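Local coordinates for protein fibrillarin-like rRNA/tRNA 2'-O-methyltransferase (PDB 1FBN) that probably uses S-adenosyl-L-methionine to methylate ribose 2'-hydroxyls of rRNA and tRNA at sites chosen by a guide RNA in box C/D particles, at residues 77-82 / 145-150; 102-107 / 125-130. All coordinates share one frame; numbering follows the deposited sequence.

Contact 1. Residues 77-82 / 145-150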
ATOM      1  N   LYS A  77       7.554  -9.160  -3.871  1.00 22.49           N
ATOM      2  CA  LYS A  77       7.388  -9.683  -2.530  1.00 23.97           C
ATOM      3  C   LYS A  77       7.344  -8.393  -1.727  1.00 22.46           C
ATOM      4  O   LYS A  77       8.249  -7.565  -1.815  1.00 22.14           O
ATOM      5  CB  LYS A  77       8.572 -10.566  -2.136  1.00 29.24           C
ATOM      6  CG  LYS A  77       8.675 -11.816  -3.003  1.00 35.71           C
ATOM      7  CD  LYS A  77       9.957 -12.600  -2.772  1.00 42.77           C
ATOM      8  CE  LYS A  77       9.919 -13.387  -1.474  1.00 46.56           C
ATOM      9  NZ  LYS A  77      11.123 -14.259  -1.337  1.00 48.88           N
ATOM     10  N   ILE A  78       6.228  -8.160  -1.055  1.00 21.35           N
ATOM     11  CA  ILE A  78       6.088  -6.938  -0.287  1.00 21.13           C
ATOM     12  C   ILE A  78       5.785  -7.130   1.193  1.00 21.54           C
ATOM     13  O   ILE A  78       5.096  -8.080   1.594  1.00 19.73           O
ATOM     14  CB  ILE A  78       5.070  -5.925  -0.950  1.00 25.82           C
ATOM     15  CG1 ILE A  78       3.979  -5.509   0.038  1.00 28.10           C
ATOM     16  CG2 ILE A  78       4.476  -6.478  -2.256  1.00 18.71           C
ATOM     17  CD1 ILE A  78       3.089  -4.405  -0.468  1.00 35.90           C
ATOM     18  N   LEU A  79       6.361  -6.235   1.997  1.00 17.96           N
ATOM     19  CA  LEU A  79       6.168  -6.227   3.438  1.00 18.07           C
ATOM     20  C   LEU A  79       5.135  -5.139   3.731  1.00 19.23           C
ATOM     21  O   LEU A  79       5.378  -3.955   3.485  1.00 19.12           O
ATOM     22  CB  LEU A  79       7.487  -5.919   4.149  1.00 17.93           C
ATOM     23  CG  LEU A  79       7.472  -5.934   5.682  1.00 20.04           C
ATOM     24  CD1 LEU A  79       7.074  -7.315   6.212  1.00 17.49           C
ATOM     25  CD2 LEU A  79       8.841  -5.535   6.192  1.00 16.12           C
ATOM     26  N   TYR A  80       3.965  -5.560   4.202  1.00 19.84           N
ATOM     27  CA  TYR A  80       2.868  -4.648   4.511  1.00 18.74           C
ATOM     28  C   TYR A  80       2.827  -4.354   6.009  1.00 18.40           C
ATOM     29  O   TYR A  80       2.644  -5.257   6.829  1.00 17.11           O
ATOM     30  CB  TYR A  80       1.536  -5.260   4.042  1.00 15.53           C
ATOM     31  CG  TYR A  80       0.367  -4.299   4.038  1.00 14.14           C
ATOM     32  CD1 TYR A  80      -0.238  -3.897   5.231  1.00 17.58           C
ATOM     33  CD2 TYR A  80      -0.120  -3.770   2.840  1.00 16.21           C
ATOM     34  CE1 TYR A  80      -1.297  -2.984   5.237  1.00 19.02           C
ATOM     35  CE2 TYR A  80      -1.183  -2.857   2.832  1.00 17.63           C
ATOM     36  CZ  TYR A  80      -1.762  -2.469   4.034  1.00 20.88           C
ATOM     37  OH  TYR A  80      -2.792  -1.556   4.040  1.00 21.90           O
ATOM     38  N   LEU A  81       2.977  -3.078   6.353  1.00 19.83           N
ATOM     39  CA  LEU A  81       2.970  -2.642   7.746  1.00 20.49           C
ATOM     40  C   LEU A  81       1.809  -1.682   8.000  1.00 22.56           C
ATOM     41  O   LEU A  81       1.594  -0.741   7.237  1.00 21.87           O
ATOM     42  CB  LEU A  81       4.297  -1.950   8.080  1.00 18.13           C
ATOM     43  CG  LEU A  81       5.592  -2.669   7.675  1.00 19.88           C
ATOM     44  CD1 LEU A  81       6.787  -1.744   7.821  1.00 18.49           C
ATOM     45  CD2 LEU A  81       5.781  -3.925   8.500  1.00 20.44           C
ATOM     46  N   GLY A  82       1.050  -1.930   9.063  1.00 22.99           N
ATOM     47  CA  GLY A  82      -0.064  -1.056   9.384  1.00 24.73           C
ATOM     48  C   GLY A  82      -1.397  -1.753   9.547  1.00 25.05           C
ATOM     49  O   GLY A  82      -1.677  -2.741   8.864  1.00 23.43           O
ATOM     50  N   ASP A 145      10.892  -6.668  -2.162  1.00 19.92           N
ATOM     51  CA  ASP A 145      11.082  -5.685  -3.227  1.00 20.58           C
ATOM     52  C   ASP A 145      10.463  -4.349  -2.835  1.00 20.02           C
ATOM     53  O   ASP A 145      10.947  -3.288  -3.219  1.00 20.06           O
ATOM     54  CB  ASP A 145      10.413  -6.172  -4.511  1.00 19.69           C
ATOM     55  CG  ASP A 145      10.938  -7.510  -4.966  1.00 22.91           C
ATOM     56  OD1 ASP A 145      12.069  -7.547  -5.487  1.00 24.51           O
ATOM     57  OD2 ASP A 145      10.230  -8.523  -4.791  1.00 20.62           O
ATOM     58  N   VAL A 146       9.378  -4.416  -2.072  1.00 20.38           N
ATOM     59  CA  VAL A 146       8.671  -3.218  -1.651  1.00 20.24           C
ATOM     60  C   VAL A 146       8.154  -3.322  -0.221  1.00 18.38           C
ATOM     61  O   VAL A 146       7.784  -4.397   0.249  1.00 16.36           O
ATOM     62  CB  VAL A 146       7.430  -2.959  -2.573  1.00 20.76           C
ATOM     63  CG1 VAL A 146       6.691  -1.690  -2.147  1.00 23.80           C
ATOM     64  CG2 VAL A 146       7.848  -2.860  -4.034  1.00 20.75           C
ATOM     65  N   ILE A 147       8.192  -2.201   0.486  1.00 18.74           N
ATOM     66  CA  ILE A 147       7.637  -2.135   1.830  1.00 18.97           C
ATOM     67  C   ILE A 147       6.559  -1.064   1.731  1.00 19.29           C
ATOM     68  O   ILE A 147       6.807   0.027   1.205  1.00 20.06           O
ATOM     69  CB  ILE A 147       8.665  -1.698   2.902  1.00 18.86           C
ATOM     70  CG1 ILE A 147       9.717  -2.788   3.117  1.00 19.77           C
ATOM     71  CG2 ILE A 147       7.948  -1.429   4.223  1.00 18.37           C
ATOM     72  CD1 ILE A 147      10.763  -2.430   4.161  1.00 21.22           C
ATOM     73  N   TYR A 148       5.343  -1.416   2.133  1.00 17.62           N
ATOM     74  CA  TYR A 148       4.231  -0.475   2.130  1.00 15.99           C
ATOM     75  C   TYR A 148       3.887  -0.245   3.593  1.00 17.25           C
ATOM     76  O   TYR A 148       3.588  -1.196   4.315  1.00 16.40           O
ATOM     77  CB  TYR A 148       3.011  -1.047   1.396  1.00 17.80           C
ATOM     78  CG  TYR A 148       1.818  -0.112   1.399  1.00 18.29           C
ATOM     79  CD1 TYR A 148       1.652   0.843   0.392  1.00 20.08           C
ATOM     80  CD2 TYR A 148       0.872  -0.156   2.429  1.00 18.46           C
ATOM     81  CE1 TYR A 148       0.575   1.733   0.409  1.00 19.87           C
ATOM     82  CE2 TYR A 148      -0.210   0.728   2.456  1.00 18.93           C
ATOM     83  CZ  TYR A 148      -0.349   1.669   1.442  1.00 20.00           C
ATOM     84  OH  TYR A 148      -1.411   2.542   1.456  1.00 18.80           O
ATOM     85  N   GLU A 149       3.921   1.013   4.020  1.00 15.35           N
ATOM     86  CA  GLU A 149       3.626   1.347   5.404  1.00 14.62           C
ATOM     87  C   GLU A 149       2.491   2.351   5.586  1.00 16.14           C
ATOM     88  O   GLU A 149       2.450   3.394   4.935  1.00 18.44           O
ATOM     89  CB  GLU A 149       4.886   1.855   6.097  1.00 15.36           C
ATOM     90  CG  GLU A 149       4.675   2.195   7.558  1.00 16.87           C
ATOM     91  CD  GLU A 149       5.946   2.606   8.261  1.00 18.71           C
ATOM     92  OE1 GLU A 149       7.035   2.187   7.822  1.00 19.38           O
ATOM     93  OE2 GLU A 149       5.854   3.338   9.266  1.00 17.69           O
ATOM     94  N   ASP A 150       1.593   2.029   6.512  1.00 16.41           N
ATOM     95  CA  ASP A 150       0.442   2.862   6.843  1.00 18.22           C
ATOM     96  C   ASP A 150       0.217   2.788   8.361  1.00 19.11           C
ATOM     97  O   ASP A 150      -0.712   2.130   8.839  1.00 20.64           O
ATOM     98  CB  ASP A 150      -0.805   2.372   6.082  1.00 17.05           C
ATOM     99  CG  ASP A 150      -2.051   3.224   6.348  1.00 21.34           C
ATOM    100  OD1 ASP A 150      -1.937   4.367   6.831  1.00 22.33           O
ATOM    101  OD2 ASP A 150      -3.168   2.744   6.056  1.00 24.42           O
TER

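Contact 2. Residues 102-107 / 125-130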
ATOM      1  N   TYR A 102       3.550 -10.031   2.981  1.00 18.84           N
ATOM      2  CA  TYR A 102       3.673 -10.321   4.405  1.00 19.56           C
ATOM      3  C   TYR A 102       2.933  -9.213   5.140  1.00 20.82           C
ATOM      4  O   TYR A 102       3.317  -8.043   5.054  1.00 21.51           O
ATOM      5  CB  TYR A 102       5.139 -10.314   4.838  1.00 22.65           C
ATOM      6  CG  TYR A 102       6.005 -11.322   4.121  1.00 23.06           C
ATOM      7  CD1 TYR A 102       5.976 -12.671   4.476  1.00 20.96           C
ATOM      8  CD2 TYR A 102       6.859 -10.924   3.095  1.00 19.82           C
ATOM      9  CE1 TYR A 102       6.780 -13.599   3.827  1.00 22.10           C
ATOM     10  CE2 TYR A 102       7.664 -11.840   2.440  1.00 22.17           C
ATOM     11  CZ  TYR A 102       7.622 -13.177   2.809  1.00 24.70           C
ATOM     12  OH  TYR A 102       8.412 -14.089   2.145  1.00 26.28           O
ATOM     13  N   ALA A 103       1.866  -9.577   5.841  1.00 19.05           N
ATOM     14  CA  ALA A 103       1.068  -8.604   6.576  1.00 17.91           C
ATOM     15  C   ALA A 103       1.373  -8.636   8.071  1.00 18.71           C
ATOM     16  O   ALA A 103       1.008  -9.587   8.766  1.00 18.92           O
ATOM     17  CB  ALA A 103      -0.414  -8.859   6.328  1.00 17.37           C
ATOM     18  N   ILE A 104       2.028  -7.586   8.559  1.00 17.18           N
ATOM     19  CA  ILE A 104       2.390  -7.482   9.971  1.00 17.76           C
ATOM     20  C   ILE A 104       1.304  -6.755  10.767  1.00 20.17           C
ATOM     21  O   ILE A 104       0.970  -5.608  10.463  1.00 19.93           O
ATOM     22  CB  ILE A 104       3.730  -6.710  10.164  1.00 17.15           C
ATOM     23  CG1 ILE A 104       4.803  -7.230   9.197  1.00 17.54           C
ATOM     24  CG2 ILE A 104       4.203  -6.806  11.614  1.00 13.27           C
ATOM     25  CD1 ILE A 104       5.141  -8.695   9.341  1.00 13.65           C
ATOM     26  N   GLU A 105       0.752  -7.431  11.775  1.00 20.71           N
ATOM     27  CA  GLU A 105      -0.280  -6.847  12.637  1.00 20.32           C
ATOM     28  C   GLU A 105       0.019  -7.173  14.099  1.00 22.54           C
ATOM     29  O   GLU A 105       0.376  -8.307  14.427  1.00 20.89           O
ATOM     30  CB  GLU A 105      -1.679  -7.365  12.271  1.00 20.44           C
ATOM     31  CG  GLU A 105      -2.143  -7.065  10.847  1.00 20.20           C
ATOM     32  CD  GLU A 105      -2.171  -5.581  10.510  1.00 24.10           C
ATOM     33  OE1 GLU A 105      -2.176  -4.735  11.430  1.00 26.07           O
ATOM     34  OE2 GLU A 105      -2.185  -5.253   9.306  1.00 25.15           O
ATOM     35  N   TYR A 106      -0.131  -6.179  14.971  1.00 23.57           N
ATOM     36  CA  TYR A 106       0.135  -6.360  16.398  1.00 26.54           C
ATOM     37  C   TYR A 106      -1.033  -6.955  17.188  1.00 24.42           C
ATOM     38  O   TYR A 106      -0.847  -7.873  17.989  1.00 24.63           O
ATOM     39  CB  TYR A 106       0.566  -5.033  17.028  1.00 31.83           C
ATOM     40  CG  TYR A 106       0.876  -5.143  18.501  1.00 40.77           C
ATOM     41  CD1 TYR A 106       2.110  -5.623  18.936  1.00 43.90           C
ATOM     42  CD2 TYR A 106      -0.083  -4.815  19.465  1.00 44.52           C
ATOM     43  CE1 TYR A 106       2.385  -5.779  20.292  1.00 49.06           C
ATOM     44  CE2 TYR A 106       0.180  -4.970  20.826  1.00 48.15           C
ATOM     45  CZ  TYR A 106       1.418  -5.455  21.232  1.00 50.88           C
ATOM     46  OH  TYR A 106       1.688  -5.628  22.571  1.00 55.37           O
ATOM     47  N   ALA A 107      -2.232  -6.430  16.959  1.00 22.99           N
ATOM     48  CA  ALA A 107      -3.424  -6.888  17.667  1.00 21.14           C
ATOM     49  C   ALA A 107      -4.112  -8.102  17.048  1.00 20.38           C
ATOM     50  O   ALA A 107      -4.465  -8.090  15.870  1.00 18.83           O
ATOM     51  CB  ALA A 107      -4.422  -5.742  17.798  1.00 19.60           C
ATOM     52  N   ILE A 125       0.572 -13.513   3.591  1.00 25.32           N
ATOM     53  CA  ILE A 125       1.094 -14.238   4.745  1.00 25.68           C
ATOM     54  C   ILE A 125       1.032 -13.391   6.014  1.00 25.07           C
ATOM     55  O   ILE A 125       1.798 -12.441   6.180  1.00 23.58           O
ATOM     56  CB  ILE A 125       2.536 -14.719   4.475  1.00 24.43           C
ATOM     57  CG1 ILE A 125       2.521 -15.725   3.325  1.00 24.68           C
ATOM     58  CG2 ILE A 125       3.145 -15.344   5.722  1.00 23.66           C
ATOM     59  CD1 ILE A 125       3.879 -16.109   2.855  1.00 30.60           C
ATOM     60  N   PRO A 126       0.092 -13.720   6.915  1.00 27.20           N
ATOM     61  CA  PRO A 126      -0.114 -13.020   8.184  1.00 25.50           C
ATOM     62  C   PRO A 126       0.998 -13.306   9.172  1.00 24.16           C
ATOM     63  O   PRO A 126       1.438 -14.446   9.314  1.00 24.35           O
ATOM     64  CB  PRO A 126      -1.431 -13.608   8.677  1.00 27.94           C
ATOM     65  CG  PRO A 126      -1.358 -15.018   8.196  1.00 28.80           C
ATOM     66  CD  PRO A 126      -0.860 -14.839   6.779  1.00 29.81           C
ATOM     67  N   ILE A 127       1.463 -12.254   9.837  1.00 22.12           N
ATOM     68  CA  ILE A 127       2.519 -12.369  10.834  1.00 20.67           C
ATOM     69  C   ILE A 127       2.169 -11.481  12.021  1.00 21.47           C
ATOM     70  O   ILE A 127       2.138 -10.256  11.896  1.00 20.78           O
ATOM     71  CB  ILE A 127       3.888 -11.937  10.263  1.00 21.70           C
ATOM     72  CG1 ILE A 127       4.274 -12.840   9.087  1.00 21.39           C
ATOM     73  CG2 ILE A 127       4.954 -11.977  11.358  1.00 20.97           C
ATOM     74  CD1 ILE A 127       5.471 -12.356   8.303  1.00 22.21           C
ATOM     75  N   LEU A 128       1.849 -12.102  13.155  1.00 21.58           N
ATOM     76  CA  LEU A 128       1.514 -11.352  14.361  1.00 21.76           C
ATOM     77  C   LEU A 128       2.828 -10.806  14.907  1.00 22.58           C
ATOM     78  O   LEU A 128       3.690 -11.571  15.332  1.00 26.57           O
ATOM     79  CB  LEU A 128       0.847 -12.266  15.397  1.00 21.07           C
ATOM     80  CG  LEU A 128       0.067 -11.577  16.522  1.00 24.12           C
ATOM     81  CD1 LEU A 128      -1.226 -11.011  15.972  1.00 22.27           C
ATOM     82  CD2 LEU A 128      -0.233 -12.568  17.637  1.00 25.41           C
ATOM     83  N   GLY A 129       3.008  -9.492  14.846  1.00 21.34           N
ATOM     84  CA  GLY A 129       4.243  -8.913  15.334  1.00 20.20           C
ATOM     85  C   GLY A 129       4.199  -7.418  15.545  1.00 20.73           C
ATOM     86  O   GLY A 129       3.173  -6.769  15.343  1.00 22.65           O
ATOM     87  N   ASP A 130       5.331  -6.881  15.979  1.00 20.99           N
ATOM     88  CA  ASP A 130       5.491  -5.459  16.245  1.00 22.21           C
ATOM     89  C   ASP A 130       6.471  -4.947  15.202  1.00 22.21           C
ATOM     90  O   ASP A 130       7.625  -5.371  15.175  1.00 22.42           O
ATOM     91  CB  ASP A 130       6.062  -5.277  17.661  1.00 24.73           C
ATOM     92  CG  ASP A 130       6.217  -3.816  18.073  1.00 28.13           C
ATOM     93  OD1 ASP A 130       6.143  -2.909  17.215  1.00 28.56           O
ATOM     94  OD2 ASP A 130       6.439  -3.579  19.281  1.00 27.55           O
TER

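Contact 1. Residues 77-82 / 145-150
Tyr80 and Tyr148 share a first torsion, CG anti to the backbone N, which sends both rings the same way, side by side on one face of the sheet. CE2 of Tyr80 comes within 3.4 Å of CD2 of Tyr148; the ring planes differ by 28°, and with centroids 5.1 Å apart the rings barely overlap. Ile78 extends this close-packed patch, its CD1 3.8 Å from CB of Tyr148, and helix 87-95 lies against Ile78 and Tyr80. On the opposite face CD1 of Leu81 meets CG2 of Ile147 at 3.8 Å, and helix 156-167 packs over Leu79, Ile147 and Glu149.

The partly exposed Lys77 end is held by polar bonds instead. Asp145 OD2 accepts Lys77 N at 2.9 Å through its anti lone pair, and Asp145 N returns a 2.8 Å bond to Lys77 O; the Val146 N bond to that oxygen is weak. The Lys77 chain leads away to a long, weak ion pair with Glu142, while Asp145 OD1 forms a salt bridge with Lys169. Bonds alternating from Leu79 N to Val146 O, Tyr148 N to Leu79 O and Leu81 N to Tyr148 O identify parallel inner strands of the Rossmann-like methyltransferase sheet, leading to Asp150, predicted to bind S-adenosyl-L-methionine.

Contact 2. Residues 102-107 / 125-130
Glu105 O is approached by three groups of residues 128-129: Gly129 N donates a hydrogen bond to it at 2.9 Å, Leu128 CA sends a C-H contact from 3.3 Å, and Leu128 CD1 merely packs 3.5 Å away. Gly129 N stands 47° out of the carbonyl plane, so this bond does not follow a lone pair. Ile127 O is shared more simply, between the N-H of Glu105 and the CA of Ile104.

Apolar contact concentrates on the face of Tyr102, Ile104, Ile125 and Ile127. A chi2 of -60° bends CD1 of Ile104 over so that it comes nearer the neighbouring strand, where it meets CB of Ile127 at 3.6 Å and CD1 of Ile127 at 3.8 Å. That same CD1 of Ile127 also reaches CD1 of the Tyr102 ring (3.9 Å), crossing that side chain at a slant. An alanine in place of Ile104 would probably open a gap beside Ile127 and leave the CD1 branch of Ile127 with less to hold it.

These strands are the two ends of a beta-alpha-beta unit, parallel within 26° and joined through helix 108-117, which packs on the other face against Ala103, Glu105 and Pro126. Strand 124-128 is outermost within this sheet, and Leu128 and Pro126 are exposed. Past the strand ends, CB of Asp130 lies obliquely 4.2 Å from CD1 of Tyr106, and Asp130 OD1 accepts the backbone N of Asn132.

Contact 1 and contact 2 are consecutive pairs in one sheet, ordered 124-128, 100-105, 77-81, 144-149, with their centres 11 Å apart. The inner strands 77-81 and 100-105 join them: Tyr80 N to Tyr102 O at 2.7 Å and Ile78 O to Tyr102 N at 2.8 Å are probable hydrogen bonds, and Leu81 CD2 packs on Ile104 CG1 at 3.5 Å. Along the chain, contact 2 is nested inside the loop that contact 1 closes. Since all four strands run parallel, their C-terminal ends gather Glu105, Tyr106, Asp130 and Asp150, predicted S-adenosyl-L-methionine residues; the side chains of Asp130 and Gln153, another such residue, are about 7 Å apart.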